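Local coordinates for transcriptional regulator, TetR family (Cytophaga hutchinsonii, PDB 3EUP), which probably binds DNA through an N-terminal helix-turn-helix domain to regulate transcription, as other TetR-family members do, at residues 14-25 with 55-66. Numbering follows the deposited sequence.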
ATOM      1  N   GLN A  14       8.610 -26.706   5.994  1.00 21.84           N
ATOM      2  CA  GLN A  14       7.656 -25.874   6.711  1.00 22.39           C
ATOM      3  C   GLN A  14       8.310 -24.990   7.784  1.00 21.64           C
ATOM      4  O   GLN A  14       7.954 -23.824   7.946  1.00 22.25           O
ATOM      5  CB  GLN A  14       6.557 -26.752   7.341  1.00 22.90           C
ATOM      6  CG  GLN A  14       5.444 -25.968   8.011  1.00 24.08           C
ATOM      7  CD  GLN A  14       4.707 -25.036   7.057  1.00 30.91           C
ATOM      8  OE1 GLN A  14       4.626 -25.281   5.841  1.00 30.53           O
ATOM      9  NE2 GLN A  14       4.162 -23.941   7.611  1.00 35.26           N
ATOM     10  N   PHE A  15       9.273 -25.539   8.505  1.00 20.71           N
ATOM     11  CA  PHE A  15      10.064 -24.743   9.425  1.00 20.62           C
ATOM     12  C   PHE A  15      10.790 -23.592   8.711  1.00 20.27           C
ATOM     13  O   PHE A  15      10.875 -22.490   9.255  1.00 19.01           O
ATOM     14  CB  PHE A  15      11.092 -25.613  10.177  1.00 20.66           C
ATOM     15  CG  PHE A  15      12.086 -24.805  10.969  1.00 22.69           C
ATOM     16  CD1 PHE A  15      11.766 -24.338  12.248  1.00 22.49           C
ATOM     17  CD2 PHE A  15      13.337 -24.499  10.432  1.00 23.88           C
ATOM     18  CE1 PHE A  15      12.681 -23.544  12.978  1.00 24.47           C
ATOM     19  CE2 PHE A  15      14.256 -23.724  11.156  1.00 25.13           C
ATOM     20  CZ  PHE A  15      13.921 -23.237  12.434  1.00 23.39           C
ATOM     21  N   ILE A  16      11.353 -23.866   7.526  1.00 19.69           N
ATOM     22  CA  ILE A  16      12.016 -22.838   6.782  1.00 19.64           C
ATOM     23  C   ILE A  16      11.008 -21.737   6.470  1.00 19.60           C
ATOM     24  O   ILE A  16      11.318 -20.567   6.626  1.00 19.30           O
ATOM     25  CB  ILE A  16      12.638 -23.300   5.415  1.00 19.58           C
ATOM     26  CG1 ILE A  16      13.702 -24.371   5.563  1.00 20.64           C
ATOM     27  CG2 ILE A  16      13.254 -22.107   4.718  1.00 16.62           C
ATOM     28  CD1 ILE A  16      14.698 -24.032   6.529  1.00 25.07           C
ATOM     29  N   ILE A  17       9.819 -22.122   6.005  1.00 20.80           N
ATOM     30  CA  ILE A  17       8.791 -21.144   5.595  1.00 21.56           C
ATOM     31  C   ILE A  17       8.425 -20.283   6.789  1.00 21.80           C
ATOM     32  O   ILE A  17       8.462 -19.039   6.720  1.00 21.55           O
ATOM     33  CB  ILE A  17       7.547 -21.815   5.011  1.00 21.72           C
ATOM     34  CG1 ILE A  17       7.875 -22.461   3.654  1.00 22.78           C
ATOM     35  CG2 ILE A  17       6.428 -20.781   4.813  1.00 22.06           C
ATOM     36  CD1 ILE A  17       6.828 -23.501   3.151  1.00 22.26           C
ATOM     37  N   GLU A  18       8.138 -20.951   7.902  1.00 22.95           N
ATOM     38  CA  GLU A  18       7.719 -20.283   9.142  1.00 23.58           C
ATOM     39  C   GLU A  18       8.760 -19.307   9.672  1.00 23.81           C
ATOM     40  O   GLU A  18       8.410 -18.234  10.115  1.00 23.43           O
ATOM     41  CB  GLU A  18       7.355 -21.329  10.212  1.00 25.01           C
ATOM     42  CG  GLU A  18       6.049 -21.974   9.847  1.00 27.02           C
ATOM     43  CD  GLU A  18       5.650 -23.120  10.691  1.00 31.78           C
ATOM     44  OE1 GLU A  18       6.280 -23.351  11.773  1.00 32.16           O
ATOM     45  OE2 GLU A  18       4.675 -23.778  10.241  1.00 33.70           O
ATOM     46  N   SER A  19      10.034 -19.683   9.595  1.00 23.94           N
ATOM     47  CA  SER A  19      11.125 -18.898  10.160  1.00 23.90           C
ATOM     48  C   SER A  19      11.438 -17.706   9.304  1.00 22.82           C
ATOM     49  O   SER A  19      11.863 -16.664   9.818  1.00 22.13           O
ATOM     50  CB  SER A  19      12.408 -19.732  10.221  1.00 23.54           C
ATOM     51  OG  SER A  19      12.229 -20.797  11.104  1.00 29.30           O
ATOM     52  N   THR A  20      11.314 -17.874   7.988  1.00 22.09           N
ATOM     53  CA  THR A  20      11.779 -16.830   7.101  1.00 22.01           C
ATOM     54  C   THR A  20      10.686 -15.915   6.613  1.00 22.35           C
ATOM     55  O   THR A  20      11.005 -14.859   6.103  1.00 21.39           O
ATOM     56  CB  THR A  20      12.509 -17.374   5.861  1.00 22.63           C
ATOM     57  OG1 THR A  20      11.590 -18.127   5.049  1.00 19.61           O
ATOM     58  CG2 THR A  20      13.717 -18.255   6.299  1.00 22.20           C
ATOM     59  N   ALA A  21       9.424 -16.320   6.755  1.00 22.83           N
ATOM     60  CA  ALA A  21       8.284 -15.501   6.293  1.00 23.19           C
ATOM     61  C   ALA A  21       8.244 -14.083   6.911  1.00 23.58           C
ATOM     62  O   ALA A  21       7.878 -13.114   6.216  1.00 25.19           O
ATOM     63  CB  ALA A  21       6.950 -16.225   6.525  1.00 21.87           C
ATOM     64  N   PRO A  22       8.587 -13.937   8.196  1.00 24.03           N
ATOM     65  CA  PRO A  22       8.637 -12.576   8.782  1.00 24.09           C
ATOM     66  C   PRO A  22       9.765 -11.730   8.201  1.00 24.43           C
ATOM     67  O   PRO A  22       9.640 -10.503   8.104  1.00 25.42           O
ATOM     68  CB  PRO A  22       8.913 -12.848  10.270  1.00 24.85           C
ATOM     69  CG  PRO A  22       8.486 -14.236  10.483  1.00 25.02           C
ATOM     70  CD  PRO A  22       8.754 -14.968   9.227  1.00 23.93           C
ATOM     71  N   VAL A  23      10.868 -12.364   7.804  1.00 23.92           N
ATOM     72  CA  VAL A  23      11.963 -11.631   7.190  1.00 23.50           C
ATOM     73  C   VAL A  23      11.529 -11.207   5.785  1.00 22.86           C
ATOM     74  O   VAL A  23      11.762 -10.055   5.384  1.00 23.65           O
ATOM     75  CB  VAL A  23      13.269 -12.457   7.058  1.00 23.33           C
ATOM     76  CG1 VAL A  23      14.373 -11.584   6.550  1.00 24.40           C
ATOM     77  CG2 VAL A  23      13.673 -13.092   8.423  1.00 26.44           C
ATOM     78  N   PHE A  24      10.950 -12.105   4.989  1.00 21.68           N
ATOM     79  CA  PHE A  24      10.537 -11.649   3.650  1.00 20.52           C
ATOM     80  C   PHE A  24       9.490 -10.543   3.758  1.00 20.76           C
ATOM     81  O   PHE A  24       9.508  -9.597   2.981  1.00 21.40           O
ATOM     82  CB  PHE A  24       9.996 -12.764   2.772  1.00 20.00           C
ATOM     83  CG  PHE A  24      11.055 -13.646   2.211  1.00 19.94           C
ATOM     84  CD1 PHE A  24      11.923 -13.183   1.212  1.00 19.69           C
ATOM     85  CD2 PHE A  24      11.233 -14.915   2.717  1.00 18.71           C
ATOM     86  CE1 PHE A  24      12.934 -14.011   0.685  1.00 19.88           C
ATOM     87  CE2 PHE A  24      12.254 -15.757   2.218  1.00 18.57           C
ATOM     88  CZ  PHE A  24      13.090 -15.306   1.203  1.00 20.38           C
ATOM     89  N   ASN A  25       8.568 -10.666   4.700  1.00 21.39           N
ATOM     90  CA  ASN A  25       7.470  -9.702   4.825  1.00 22.16           C
ATOM     91  C   ASN A  25       7.968  -8.301   5.173  1.00 24.05           C
ATOM     92  O   ASN A  25       7.336  -7.327   4.787  1.00 25.55           O
ATOM     93  CB  ASN A  25       6.412 -10.157   5.823  1.00 21.71           C
ATOM     94  CG  ASN A  25       5.091  -9.448   5.641  1.00 21.38           C
ATOM     95  OD1 ASN A  25       4.645  -9.197   4.513  1.00 22.47           O
ATOM     96  ND2 ASN A  25       4.461  -9.110   6.744  1.00 21.81           N
ATOM     97  N   LYS A  55      16.120 -18.730  -3.712  1.00 29.17           N
ATOM     98  CA  LYS A  55      15.541 -17.760  -2.788  1.00 29.92           C
ATOM     99  C   LYS A  55      14.128 -17.373  -3.200  1.00 30.36           C
ATOM    100  O   LYS A  55      13.258 -17.145  -2.348  1.00 29.17           O
ATOM    101  CB  LYS A  55      16.409 -16.509  -2.696  1.00 30.07           C
ATOM    102  CG  LYS A  55      15.842 -15.469  -1.729  1.00 32.38           C
ATOM    103  CD  LYS A  55      16.838 -14.417  -1.342  1.00 35.85           C
ATOM    104  CE  LYS A  55      17.216 -13.572  -2.512  1.00 36.36           C
ATOM    105  NZ  LYS A  55      17.449 -12.164  -2.113  1.00 37.15           N
ATOM    106  N   GLU A  56      13.915 -17.279  -4.521  1.00 30.33           N
ATOM    107  CA  GLU A  56      12.620 -16.896  -5.057  1.00 30.67           C
ATOM    108  C   GLU A  56      11.542 -17.910  -4.710  1.00 28.04           C
ATOM    109  O   GLU A  56      10.440 -17.514  -4.386  1.00 27.85           O
ATOM    110  CB  GLU A  56      12.680 -16.651  -6.585  1.00 31.41           C
ATOM    111  CG  GLU A  56      11.354 -16.886  -7.298  1.00 36.69           C
ATOM    112  CD  GLU A  56      11.323 -16.408  -8.754  1.00 43.65           C
ATOM    113  OE1 GLU A  56      12.331 -15.784  -9.215  1.00 48.93           O
ATOM    114  OE2 GLU A  56      10.255 -16.620  -9.407  1.00 46.58           O
ATOM    115  N   ALA A  57      11.849 -19.198  -4.799  1.00 27.02           N
ATOM    116  CA  ALA A  57      10.937 -20.253  -4.370  1.00 25.71           C
ATOM    117  C   ALA A  57      10.599 -20.106  -2.867  1.00 24.83           C
ATOM    118  O   ALA A  57       9.459 -20.309  -2.474  1.00 24.40           O
ATOM    119  CB  ALA A  57      11.518 -21.652  -4.642  1.00 24.99           C
ATOM    120  N   VAL A  58      11.579 -19.711  -2.058  1.00 23.85           N
ATOM    121  CA  VAL A  58      11.326 -19.459  -0.633  1.00 23.13           C
ATOM    122  C   VAL A  58      10.394 -18.244  -0.447  1.00 22.39           C
ATOM    123  O   VAL A  58       9.474 -18.304   0.344  1.00 21.45           O
ATOM    124  CB  VAL A  58      12.622 -19.230   0.187  1.00 22.45           C
ATOM    125  CG1 VAL A  58      12.270 -19.158   1.673  1.00 21.80           C
ATOM    126  CG2 VAL A  58      13.685 -20.315  -0.129  1.00 21.43           C
ATOM    127  N   ALA A  59      10.618 -17.176  -1.214  1.00 22.32           N
ATOM    128  CA  ALA A  59       9.779 -15.946  -1.157  1.00 21.52           C
ATOM    129  C   ALA A  59       8.333 -16.220  -1.520  1.00 21.85           C
ATOM    130  O   ALA A  59       7.426 -15.732  -0.855  1.00 22.14           O
ATOM    131  CB  ALA A  59      10.337 -14.876  -2.048  1.00 21.42           C
ATOM    132  N   ILE A  60       8.128 -17.059  -2.532  1.00 22.11           N
ATOM    133  CA  ILE A  60       6.791 -17.438  -2.971  1.00 22.66           C
ATOM    134  C   ILE A  60       6.041 -18.235  -1.900  1.00 22.56           C
ATOM    135  O   ILE A  60       4.894 -17.926  -1.602  1.00 22.78           O
ATOM    136  CB  ILE A  60       6.817 -18.170  -4.304  1.00 23.42           C
ATOM    137  CG1 ILE A  60       7.271 -17.197  -5.441  1.00 26.31           C
ATOM    138  CG2 ILE A  60       5.415 -18.862  -4.580  1.00 24.14           C
ATOM    139  CD1 ILE A  60       7.585 -17.933  -6.731  1.00 27.75           C
ATOM    140  N   ALA A  61       6.701 -19.240  -1.322  1.00 22.16           N
ATOM    141  CA  ALA A  61       6.144 -20.008  -0.220  1.00 21.35           C
ATOM    142  C   ALA A  61       5.873 -19.103   0.993  1.00 20.56           C
ATOM    143  O   ALA A  61       4.824 -19.249   1.655  1.00 20.30           O
ATOM    144  CB  ALA A  61       7.116 -21.184   0.172  1.00 20.29           C
ATOM    145  N   ALA A  62       6.796 -18.192   1.291  1.00 20.29           N
ATOM    146  CA  ALA A  62       6.575 -17.197   2.371  1.00 20.60           C
ATOM    147  C   ALA A  62       5.316 -16.395   2.148  1.00 21.07           C
ATOM    148  O   ALA A  62       4.554 -16.192   3.082  1.00 22.50           O
ATOM    149  CB  ALA A  62       7.770 -16.234   2.542  1.00 19.99           C
ATOM    150  N   PHE A  63       5.103 -15.917   0.920  1.00 22.15           N
ATOM    151  CA  PHE A  63       3.901 -15.163   0.626  1.00 21.99           C
ATOM    152  C   PHE A  63       2.669 -16.028   0.858  1.00 22.63           C
ATOM    153  O   PHE A  63       1.727 -15.610   1.538  1.00 21.48           O
ATOM    154  CB  PHE A  63       3.881 -14.616  -0.815  1.00 22.19           C
ATOM    155  CG  PHE A  63       2.582 -13.970  -1.156  1.00 20.82           C
ATOM    156  CD1 PHE A  63       2.332 -12.676  -0.760  1.00 25.00           C
ATOM    157  CD2 PHE A  63       1.562 -14.697  -1.755  1.00 25.14           C
ATOM    158  CE1 PHE A  63       1.096 -12.063  -1.003  1.00 27.39           C
ATOM    159  CE2 PHE A  63       0.305 -14.100  -1.994  1.00 25.29           C
ATOM    160  CZ  PHE A  63       0.082 -12.783  -1.638  1.00 25.18           C
ATOM    161  N   ASP A  64       2.668 -17.252   0.326  1.00 23.19           N
ATOM    162  CA  ASP A  64       1.528 -18.154   0.566  1.00 23.96           C
ATOM    163  C   ASP A  64       1.265 -18.375   2.048  1.00 23.23           C
ATOM    164  O   ASP A  64       0.128 -18.376   2.475  1.00 22.69           O
ATOM    165  CB  ASP A  64       1.710 -19.486  -0.145  1.00 24.51           C
ATOM    166  CG  ASP A  64       1.569 -19.365  -1.671  1.00 28.31           C
ATOM    167  OD1 ASP A  64       1.036 -18.343  -2.163  1.00 30.39           O
ATOM    168  OD2 ASP A  64       2.025 -20.286  -2.399  1.00 32.53           O
ATOM    169  N   TYR A  65       2.313 -18.492   2.855  1.00 22.92           N
ATOM    170  CA  TYR A  65       2.115 -18.661   4.313  1.00 23.72           C
ATOM    171  C   TYR A  65       1.597 -17.382   5.016  1.00 22.49           C
ATOM    172  O   TYR A  65       0.679 -17.424   5.827  1.00 21.88           O
ATOM    173  CB  TYR A  65       3.405 -19.149   4.975  1.00 23.28           C
ATOM    174  CG  TYR A  65       3.383 -19.190   6.482  1.00 25.70           C
ATOM    175  CD1 TYR A  65       3.123 -20.378   7.148  1.00 28.96           C
ATOM    176  CD2 TYR A  65       3.684 -18.060   7.241  1.00 29.28           C
ATOM    177  CE1 TYR A  65       3.130 -20.446   8.513  1.00 32.80           C
ATOM    178  CE2 TYR A  65       3.663 -18.115   8.651  1.00 33.65           C
ATOM    179  CZ  TYR A  65       3.411 -19.315   9.265  1.00 33.82           C
ATOM    180  OH  TYR A  65       3.389 -19.430  10.638  1.00 40.01           O
ATOM    181  N   ASN A  66       2.215 -16.258   4.709  1.00 23.06           N
ATOM    182  CA  ASN A  66       1.816 -14.957   5.266  1.00 22.67           C
ATOM    183  C   ASN A  66       0.377 -14.566   4.984  1.00 22.86           C
ATOM    184  O   ASN A  66      -0.392 -14.218   5.905  1.00 23.80           O
ATOM    185  CB  ASN A  66       2.772 -13.860   4.765  1.00 22.23           C
ATOM    186  CG  ASN A  66       4.077 -13.842   5.538  1.00 23.39           C
ATOM    187  OD1 ASN A  66       5.123 -13.442   5.014  1.00 27.36           O
ATOM    188  ND2 ASN A  66       4.030 -14.303   6.773  1.00 20.28           N
TER
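Phe24 lays one ring face over the backbone of Ala59: the CA of Ala59 stands 4.0 Å from the centroid of the Phe24 ring and only 4° off its normal, a CH-pi contact. Round the same ring, CG1 of Val58 comes to 3.4 Å from CE2 of Phe24, and the CB of Ala62 and the CG of Lys55 complete the hole that takes this knob. Replacing Phe24 with an alanine is likely to open a gap among Lys55, Val58, Ala59 and Ala62, with the face-on contact to Ala59 CA lost. The axes of 14-25 and 55-66 cross at -89°, and where they pass, Ala21 and Ala62 bring their CA atoms to 4.6 Å. This joins the long N-terminal helix 10-31 of the TetR-type DNA-binding domain to the long helix 55-78, which runs on toward the C-terminal region; Leu37 of helix 34-41 also touches Phe24. A second knob comes from the other helix. With CG anti to the backbone N (chi1 172°), Tyr65 inserts its ring among Gln14, Ile17, Glu18 and Ala21, the CA of Glu18 lying over one face. CG2 of Ile17 meets the CB of Tyr65 at 3.4 Å, while CD1 of Ile17 packs on the CB of Ala61 at 3.8 Å. At the Tyr65 ring, which Gln14 crosses at about a right angle, Gln14 NE2 donates to Glu18 OE2 at 2.7 Å, nearly straight, which ties together two side chains that border Tyr65.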